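Local coordinates for succinylglutamate desuccinylase (Vibrio parahaemolyticus, PDB 2BCO), which probably hydrolyses N-succinylglutamate to succinate and glutamate, the last step of arginine breakdown by the succinyltransferase pathway, using one zinc ion per subunit, at residues A[268-279]-A[313-324]. Residues are numbered along the deposited sequence; the frame is centred on the assembly and turned at random.
Sequences RLHDDFDFMFDD and PNRHVAIGQRAA
With chi1 at -179° and the chain extended as far as NE, Arg-268 lays its side chain alongside the loop 315-319 and delivers NH1 to Val-317 O (3.0 Å). This bond is bent: NH1 stands above the carbonyl plane, and the oxygen is tilted from the guanidinium plane. Within its own segment, NE and NH2 of the same group bind the carbonyl oxygens of His-270 and Asp-271, so three main-chain oxygens fix its rotation. Its backbone pairs with the type II turn 318-321 through Gly-320 N to Arg-268 O (2.9 Å) and Arg-268 N to Gln-321 O (3.2 Å). At the other end, Arg-315 takes chi1 63° and runs extended from CG to NE, its CB lying against CE2 and CD2 of the Phe-275 ring. Arg-315 NE meets the syn side of Asp-279 OD1 at 2.8 Å, nearly straight, and NH2 adds a weak bond to OD2; the two planes lie 18° apart, a side-on salt bridge. His-316 NE2 lies above one face of the Arg-315 guanidinium, offset toward its rim. Between these polar ends, Phe-273 CZ presses on Ala-323 CB (3.5 Å), while Phe-275 CE2 touches Pro-313 CB and CZ touches the methyls of Ala-323 and Ala-324. Leu-301 of strand 299-302 also touches both phenylalanines. The contact thus packs strand 273-275, edge of a three-stranded antiparallel sheet, over the bulged start of strand 322-335 in the barrel-sandwich hybrid domain.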
ATOM      1  N   ARG A 268     -16.255   9.878 -15.406  1.00 31.26           N
ATOM      2  CA  ARG A 268     -16.583  11.214 -15.913  1.00 32.69           C
ATOM      3  C   ARG A 268     -16.839  11.190 -17.421  1.00 34.36           C
ATOM      4  O   ARG A 268     -15.948  10.879 -18.214  1.00 33.43           O
ATOM      5  CB  ARG A 268     -15.447  12.195 -15.603  1.00 40.27           C
ATOM      6  CG  ARG A 268     -15.698  13.627 -16.068  1.00 38.47           C
ATOM      7  CD  ARG A 268     -14.567  14.536 -15.615  1.00 38.41           C
ATOM      8  NE  ARG A 268     -14.794  15.949 -15.920  1.00 38.38           N
ATOM      9  CZ  ARG A 268     -14.053  16.944 -15.428  1.00 39.46           C
ATOM     10  NH1 ARG A 268     -13.039  16.681 -14.609  1.00 39.05           N
ATOM     11  NH2 ARG A 268     -14.320  18.205 -15.749  1.00 38.85           N
ATOM     12  N   LEU A 269     -18.069  11.528 -17.802  1.00 58.39           N
ATOM     13  CA  LEU A 269     -18.478  11.543 -19.200  1.00 61.42           C
ATOM     14  C   LEU A 269     -18.414  12.917 -19.860  1.00 62.81           C
ATOM     15  O   LEU A 269     -18.075  13.024 -21.038  1.00 62.40           O
ATOM     16  CB  LEU A 269     -19.901  10.990 -19.335  1.00 67.73           C
ATOM     17  CG  LEU A 269     -20.076   9.550 -19.822  1.00 70.32           C
ATOM     18  CD1 LEU A 269     -19.679   9.463 -21.292  1.00 72.00           C
ATOM     19  CD2 LEU A 269     -19.244   8.599 -18.969  1.00 70.73           C
ATOM     20  N   HIS A 270     -18.740  13.965 -19.110  1.00 44.76           N
ATOM     21  CA  HIS A 270     -18.730  15.316 -19.662  1.00 45.09           C
ATOM     22  C   HIS A 270     -17.797  16.269 -18.926  1.00 44.35           C
ATOM     23  O   HIS A 270     -17.276  15.952 -17.858  1.00 43.41           O
ATOM     24  CB  HIS A 270     -20.148  15.894 -19.654  1.00 64.04           C
ATOM     25  CG  HIS A 270     -21.179  14.976 -20.232  1.00 67.96           C
ATOM     26  ND1 HIS A 270     -21.606  13.834 -19.587  1.00 69.66           N
ATOM     27  CD2 HIS A 270     -21.864  15.027 -21.398  1.00 69.93           C
ATOM     28  CE1 HIS A 270     -22.509  13.223 -20.331  1.00 69.65           C
ATOM     29  NE2 HIS A 270     -22.687  13.924 -21.435  1.00 70.21           N
ATOM     30  N   ASP A 271     -17.602  17.444 -19.513  1.00 46.08           N
ATOM     31  CA  ASP A 271     -16.735  18.469 -18.944  1.00 43.70           C
ATOM     32  C   ASP A 271     -17.380  19.083 -17.700  1.00 41.09           C
ATOM     33  O   ASP A 271     -16.694  19.435 -16.738  1.00 40.74           O
ATOM     34  CB  ASP A 271     -16.461  19.555 -19.994  1.00 63.77           C
ATOM     35  CG  ASP A 271     -15.396  20.546 -19.553  1.00 65.58           C
ATOM     36  OD1 ASP A 271     -15.616  21.263 -18.553  1.00 65.81           O
ATOM     37  OD2 ASP A 271     -14.336  20.608 -20.211  1.00 65.35           O
ATOM     38  N   ASP A 272     -18.705  19.206 -17.733  1.00 58.94           N
ATOM     39  CA  ASP A 272     -19.472  19.762 -16.621  1.00 55.50           C
ATOM     40  C   ASP A 272     -19.805  18.638 -15.647  1.00 52.15           C
ATOM     41  O   ASP A 272     -20.889  18.056 -15.683  1.00 53.73           O
ATOM     42  CB  ASP A 272     -20.755  20.414 -17.146  1.00 46.49           C
ATOM     43  CG  ASP A 272     -21.601  21.017 -16.039  1.00 47.10           C
ATOM     44  OD1 ASP A 272     -21.028  21.631 -15.114  1.00 47.41           O
ATOM     45  OD2 ASP A 272     -22.840  20.881 -16.101  1.00 47.19           O
ATOM     46  N   PHE A 273     -18.852  18.346 -14.774  1.00 45.06           N
ATOM     47  CA  PHE A 273     -18.974  17.281 -13.789  1.00 43.04           C
ATOM     48  C   PHE A 273     -18.592  17.836 -12.417  1.00 41.40           C
ATOM     49  O   PHE A 273     -17.677  18.653 -12.315  1.00 42.60           O
ATOM     50  CB  PHE A 273     -18.011  16.151 -14.186  1.00 31.38           C
ATOM     51  CG  PHE A 273     -17.986  14.989 -13.234  1.00 28.16           C
ATOM     52  CD1 PHE A 273     -18.801  13.881 -13.443  1.00 26.25           C
ATOM     53  CD2 PHE A 273     -17.121  14.987 -12.139  1.00 28.00           C
ATOM     54  CE1 PHE A 273     -18.757  12.783 -12.575  1.00 25.12           C
ATOM     55  CE2 PHE A 273     -17.071  13.891 -11.260  1.00 25.78           C
ATOM     56  CZ  PHE A 273     -17.888  12.789 -11.481  1.00 23.26           C
ATOM     57  N   ASP A 274     -19.283  17.410 -11.366  1.00 28.70           N
ATOM     58  CA  ASP A 274     -18.944  17.876 -10.024  1.00 25.14           C
ATOM     59  C   ASP A 274     -19.728  17.125  -8.953  1.00 24.59           C
ATOM     60  O   ASP A 274     -20.644  16.363  -9.254  1.00 22.21           O
ATOM     61  CB  ASP A 274     -19.209  19.380  -9.887  1.00 25.84           C
ATOM     62  CG  ASP A 274     -18.252  20.063  -8.916  1.00 26.46           C
ATOM     63  OD1 ASP A 274     -17.709  19.382  -8.021  1.00 27.37           O
ATOM     64  OD2 ASP A 274     -18.048  21.287  -9.040  1.00 25.10           O
ATOM     65  N   PHE A 275     -19.352  17.346  -7.699  1.00 26.19           N
ATOM     66  CA  PHE A 275     -20.009  16.710  -6.567  1.00 26.52           C
ATOM     67  C   PHE A 275     -20.623  17.806  -5.711  1.00 26.64           C
ATOM     68  O   PHE A 275     -20.216  18.956  -5.802  1.00 27.20           O
ATOM     69  CB  PHE A 275     -18.993  15.939  -5.735  1.00 24.31           C
ATOM     70  CG  PHE A 275     -18.274  14.862  -6.494  1.00 25.35           C
ATOM     71  CD1 PHE A 275     -18.973  13.782  -7.036  1.00 24.33           C
ATOM     72  CD2 PHE A 275     -16.887  14.903  -6.639  1.00 24.73           C
ATOM     73  CE1 PHE A 275     -18.304  12.761  -7.706  1.00 21.21           C
ATOM     74  CE2 PHE A 275     -16.208  13.882  -7.308  1.00 22.80           C
ATOM     75  CZ  PHE A 275     -16.918  12.811  -7.842  1.00 22.20           C
HETATM   76  N   MSE A 276     -21.591  17.455  -4.874  1.00 25.55           N
HETATM   77  CA  MSE A 276     -22.225  18.447  -4.017  1.00 27.33           C
HETATM   78  C   MSE A 276     -21.449  18.644  -2.720  1.00 26.24           C
HETATM   79  O   MSE A 276     -21.475  19.733  -2.136  1.00 23.61           O
HETATM   80  CB  MSE A 276     -23.661  18.039  -3.704  1.00 45.49           C
HETATM   81  CG  MSE A 276     -24.531  17.884  -4.937  1.00 52.97           C
HETATM   82 SE   MSE A 276     -26.383  17.540  -4.493  1.00 66.78          SE
HETATM   83  CE  MSE A 276     -27.112  19.306  -4.779  1.00 60.78           C
ATOM     84  N   PHE A 277     -20.760  17.595  -2.274  1.00 24.71           N
ATOM     85  CA  PHE A 277     -19.972  17.668  -1.047  1.00 23.62           C
ATOM     86  C   PHE A 277     -18.690  18.462  -1.273  1.00 25.66           C
ATOM     87  O   PHE A 277     -18.262  18.654  -2.411  1.00 25.80           O
ATOM     88  CB  PHE A 277     -19.640  16.255  -0.524  1.00 21.76           C
ATOM     89  CG  PHE A 277     -19.147  15.283  -1.590  1.00 20.59           C
ATOM     90  CD1 PHE A 277     -17.882  15.424  -2.173  1.00 18.93           C
ATOM     91  CD2 PHE A 277     -19.964  14.232  -2.019  1.00 19.06           C
ATOM     92  CE1 PHE A 277     -17.434  14.518  -3.161  1.00 15.41           C
ATOM     93  CE2 PHE A 277     -19.528  13.325  -3.003  1.00 19.71           C
ATOM     94  CZ  PHE A 277     -18.264  13.474  -3.577  1.00 18.77           C
ATOM     95  N   ASP A 278     -18.084  18.921  -0.184  1.00 28.99           N
ATOM     96  CA  ASP A 278     -16.852  19.701  -0.245  1.00 32.53           C
ATOM     97  C   ASP A 278     -15.644  18.840  -0.566  1.00 32.39           C
ATOM     98  O   ASP A 278     -15.700  17.613  -0.480  1.00 33.63           O
ATOM     99  CB  ASP A 278     -16.613  20.419   1.085  1.00 50.82           C
ATOM    100  CG  ASP A 278     -17.551  21.587   1.292  1.00 53.83           C
ATOM    101  OD1 ASP A 278     -17.501  22.204   2.378  1.00 56.61           O
ATOM    102  OD2 ASP A 278     -18.334  21.892   0.367  1.00 52.82           O
ATOM    103  N   ASP A 279     -14.546  19.497  -0.924  1.00 38.10           N
ATOM    104  CA  ASP A 279     -13.316  18.792  -1.261  1.00 37.31           C
ATOM    105  C   ASP A 279     -12.726  18.008  -0.090  1.00 35.32           C
ATOM    106  O   ASP A 279     -11.978  17.058  -0.306  1.00 36.95           O
ATOM    107  CB  ASP A 279     -12.277  19.772  -1.816  1.00 32.99           C
ATOM    108  CG  ASP A 279     -12.690  20.354  -3.152  1.00 35.99           C
ATOM    109  OD1 ASP A 279     -13.260  19.603  -3.972  1.00 34.31           O
ATOM    110  OD2 ASP A 279     -12.441  21.557  -3.387  1.00 38.84           O
ATOM    111  N   PRO A 313     -12.767  10.033  -4.025  1.00 22.53           N
ATOM    112  CA  PRO A 313     -13.440  10.951  -4.954  1.00 23.46           C
ATOM    113  C   PRO A 313     -12.418  11.909  -5.562  1.00 24.12           C
ATOM    114  O   PRO A 313     -11.501  12.350  -4.878  1.00 22.40           O
ATOM    115  CB  PRO A 313     -14.428  11.706  -4.061  1.00 18.69           C
ATOM    116  CG  PRO A 313     -14.532  10.861  -2.814  1.00 21.47           C
ATOM    117  CD  PRO A 313     -13.142  10.326  -2.634  1.00 19.74           C
ATOM    118  N   ASN A 314     -12.574  12.229  -6.841  1.00 31.43           N
ATOM    119  CA  ASN A 314     -11.654  13.151  -7.507  1.00 34.63           C
ATOM    120  C   ASN A 314     -12.353  13.806  -8.696  1.00 35.06           C
ATOM    121  O   ASN A 314     -12.526  13.181  -9.742  1.00 35.83           O
ATOM    122  CB  ASN A 314     -10.404  12.407  -7.985  1.00 37.79           C
ATOM    123  CG  ASN A 314      -9.272  13.346  -8.358  1.00 38.27           C
ATOM    124  OD1 ASN A 314      -9.487  14.372  -9.013  1.00 36.56           O
ATOM    125  ND2 ASN A 314      -8.058  12.996  -7.950  1.00 35.60           N
ATOM    126  N   ARG A 315     -12.745  15.065  -8.525  1.00 32.54           N
ATOM    127  CA  ARG A 315     -13.447  15.814  -9.566  1.00 34.38           C
ATOM    128  C   ARG A 315     -12.527  16.366 -10.658  1.00 37.07           C
ATOM    129  O   ARG A 315     -12.998  16.807 -11.707  1.00 38.12           O
ATOM    130  CB  ARG A 315     -14.222  16.969  -8.933  1.00 31.25           C
ATOM    131  CG  ARG A 315     -13.349  18.020  -8.241  1.00 28.16           C
ATOM    132  CD  ARG A 315     -14.195  18.929  -7.363  1.00 25.81           C
ATOM    133  NE  ARG A 315     -13.427  19.994  -6.731  1.00 23.89           N
ATOM    134  CZ  ARG A 315     -12.942  21.053  -7.374  1.00 22.74           C
ATOM    135  NH1 ARG A 315     -13.145  21.195  -8.674  1.00 22.44           N
ATOM    136  NH2 ARG A 315     -12.258  21.974  -6.714  1.00 21.36           N
ATOM    137  N   HIS A 316     -11.220  16.340 -10.415  1.00 48.02           N
ATOM    138  CA  HIS A 316     -10.260  16.848 -11.388  1.00 51.05           C
ATOM    139  C   HIS A 316      -9.882  15.789 -12.416  1.00 52.67           C
ATOM    140  O   HIS A 316      -9.271  16.092 -13.441  1.00 53.56           O
ATOM    141  CB  HIS A 316      -9.013  17.352 -10.669  1.00 41.04           C
ATOM    142  CG  HIS A 316      -9.300  18.388  -9.629  1.00 41.79           C
ATOM    143  ND1 HIS A 316      -9.303  18.107  -8.278  1.00 42.37           N
ATOM    144  CD2 HIS A 316      -9.610  19.700  -9.741  1.00 41.73           C
ATOM    145  CE1 HIS A 316      -9.600  19.202  -7.605  1.00 43.19           C
ATOM    146  NE2 HIS A 316      -9.791  20.186  -8.467  1.00 43.68           N
ATOM    147  N   VAL A 317     -10.256  14.548 -12.126  1.00 56.66           N
ATOM    148  CA  VAL A 317      -9.980  13.424 -13.005  1.00 59.24           C
ATOM    149  C   VAL A 317     -10.334  13.755 -14.451  1.00 59.81           C
ATOM    150  O   VAL A 317     -11.440  14.203 -14.743  1.00 60.12           O
ATOM    151  CB  VAL A 317     -10.771  12.183 -12.545  1.00 49.64           C
ATOM    152  CG1 VAL A 317     -10.876  11.174 -13.661  1.00 51.86           C
ATOM    153  CG2 VAL A 317     -10.082  11.561 -11.350  1.00 51.61           C
ATOM    154  N   ALA A 318      -9.385  13.533 -15.353  1.00 49.08           N
ATOM    155  CA  ALA A 318      -9.600  13.815 -16.765  1.00 50.53           C
ATOM    156  C   ALA A 318     -10.812  13.067 -17.307  1.00 51.24           C
ATOM    157  O   ALA A 318     -11.270  12.087 -16.718  1.00 51.12           O
ATOM    158  CB  ALA A 318      -8.354  13.445 -17.570  1.00 64.46           C
ATOM    159  N   ILE A 319     -11.322  13.539 -18.438  1.00 45.92           N
ATOM    160  CA  ILE A 319     -12.480  12.937 -19.088  1.00 44.82           C
ATOM    161  C   ILE A 319     -12.250  11.455 -19.399  1.00 43.90           C
ATOM    162  O   ILE A 319     -11.167  11.063 -19.822  1.00 44.27           O
ATOM    163  CB  ILE A 319     -12.804  13.681 -20.407  1.00 66.15           C
ATOM    164  CG1 ILE A 319     -14.093  13.133 -21.017  1.00 66.59           C
ATOM    165  CG2 ILE A 319     -11.631  13.560 -21.379  1.00 66.44           C
ATOM    166  CD1 ILE A 319     -15.331  13.553 -20.271  1.00 66.88           C
ATOM    167  N   GLY A 320     -13.273  10.633 -19.179  1.00 46.03           N
ATOM    168  CA  GLY A 320     -13.154   9.215 -19.469  1.00 42.78           C
ATOM    169  C   GLY A 320     -12.533   8.343 -18.392  1.00 41.84           C
ATOM    170  O   GLY A 320     -12.621   7.121 -18.473  1.00 42.30           O
ATOM    171  N   GLN A 321     -11.889   8.954 -17.401  1.00 46.70           N
ATOM    172  CA  GLN A 321     -11.270   8.203 -16.306  1.00 44.89           C
ATOM    173  C   GLN A 321     -12.274   8.086 -15.155  1.00 43.46           C
ATOM    174  O   GLN A 321     -13.334   8.711 -15.190  1.00 44.16           O
ATOM    175  CB  GLN A 321     -10.007   8.917 -15.817  1.00 49.20           C
ATOM    176  CG  GLN A 321      -8.915   9.038 -16.863  1.00 51.99           C
ATOM    177  CD  GLN A 321      -8.397   7.690 -17.321  1.00 53.26           C
ATOM    178  OE1 GLN A 321      -7.807   6.939 -16.538  1.00 54.28           O
ATOM    179  NE2 GLN A 321      -8.620   7.371 -18.592  1.00 52.21           N
ATOM    180  N   ARG A 322     -11.954   7.296 -14.134  1.00 45.79           N
ATOM    181  CA  ARG A 322     -12.886   7.146 -13.023  1.00 43.30           C
ATOM    182  C   ARG A 322     -12.749   8.281 -12.025  1.00 42.60           C
ATOM    183  O   ARG A 322     -11.639   8.685 -11.673  1.00 42.40           O
ATOM    184  CB  ARG A 322     -12.704   5.798 -12.317  1.00 36.00           C
ATOM    185  CG  ARG A 322     -11.614   5.721 -11.260  1.00 33.54           C
ATOM    186  CD  ARG A 322     -11.832   4.456 -10.437  1.00 33.38           C
ATOM    187  NE  ARG A 322     -10.788   4.200  -9.451  1.00 33.27           N
ATOM    188  CZ  ARG A 322     -10.456   5.035  -8.471  1.00 34.84           C
ATOM    189  NH1 ARG A 322     -11.083   6.204  -8.340  1.00 34.95           N
ATOM    190  NH2 ARG A 322      -9.502   4.694  -7.614  1.00 31.10           N
ATOM    191  N   ALA A 323     -13.894   8.793 -11.579  1.00 29.06           N
ATOM    192  CA  ALA A 323     -13.938   9.895 -10.628  1.00 25.04           C
ATOM    193  C   ALA A 323     -14.204   9.430  -9.202  1.00 22.29           C
ATOM    194  O   ALA A 323     -13.947  10.166  -8.248  1.00 21.57           O
ATOM    195  CB  ALA A 323     -15.003  10.886 -11.051  1.00 19.78           C
ATOM    196  N   ALA A 324     -14.718   8.214  -9.054  1.00 27.45           N
ATOM    197  CA  ALA A 324     -15.014   7.689  -7.724  1.00 25.50           C
ATOM    198  C   ALA A 324     -15.396   6.213  -7.703  1.00 24.00           C
ATOM    199  O   ALA A 324     -15.697   5.600  -8.729  1.00 22.97           O
ATOM    200  CB  ALA A 324     -16.135   8.513  -7.078  1.00 23.54           C
TER
HETATM  201  O   HOH W   1     -15.545  20.672 -10.675  1.00 37.41           O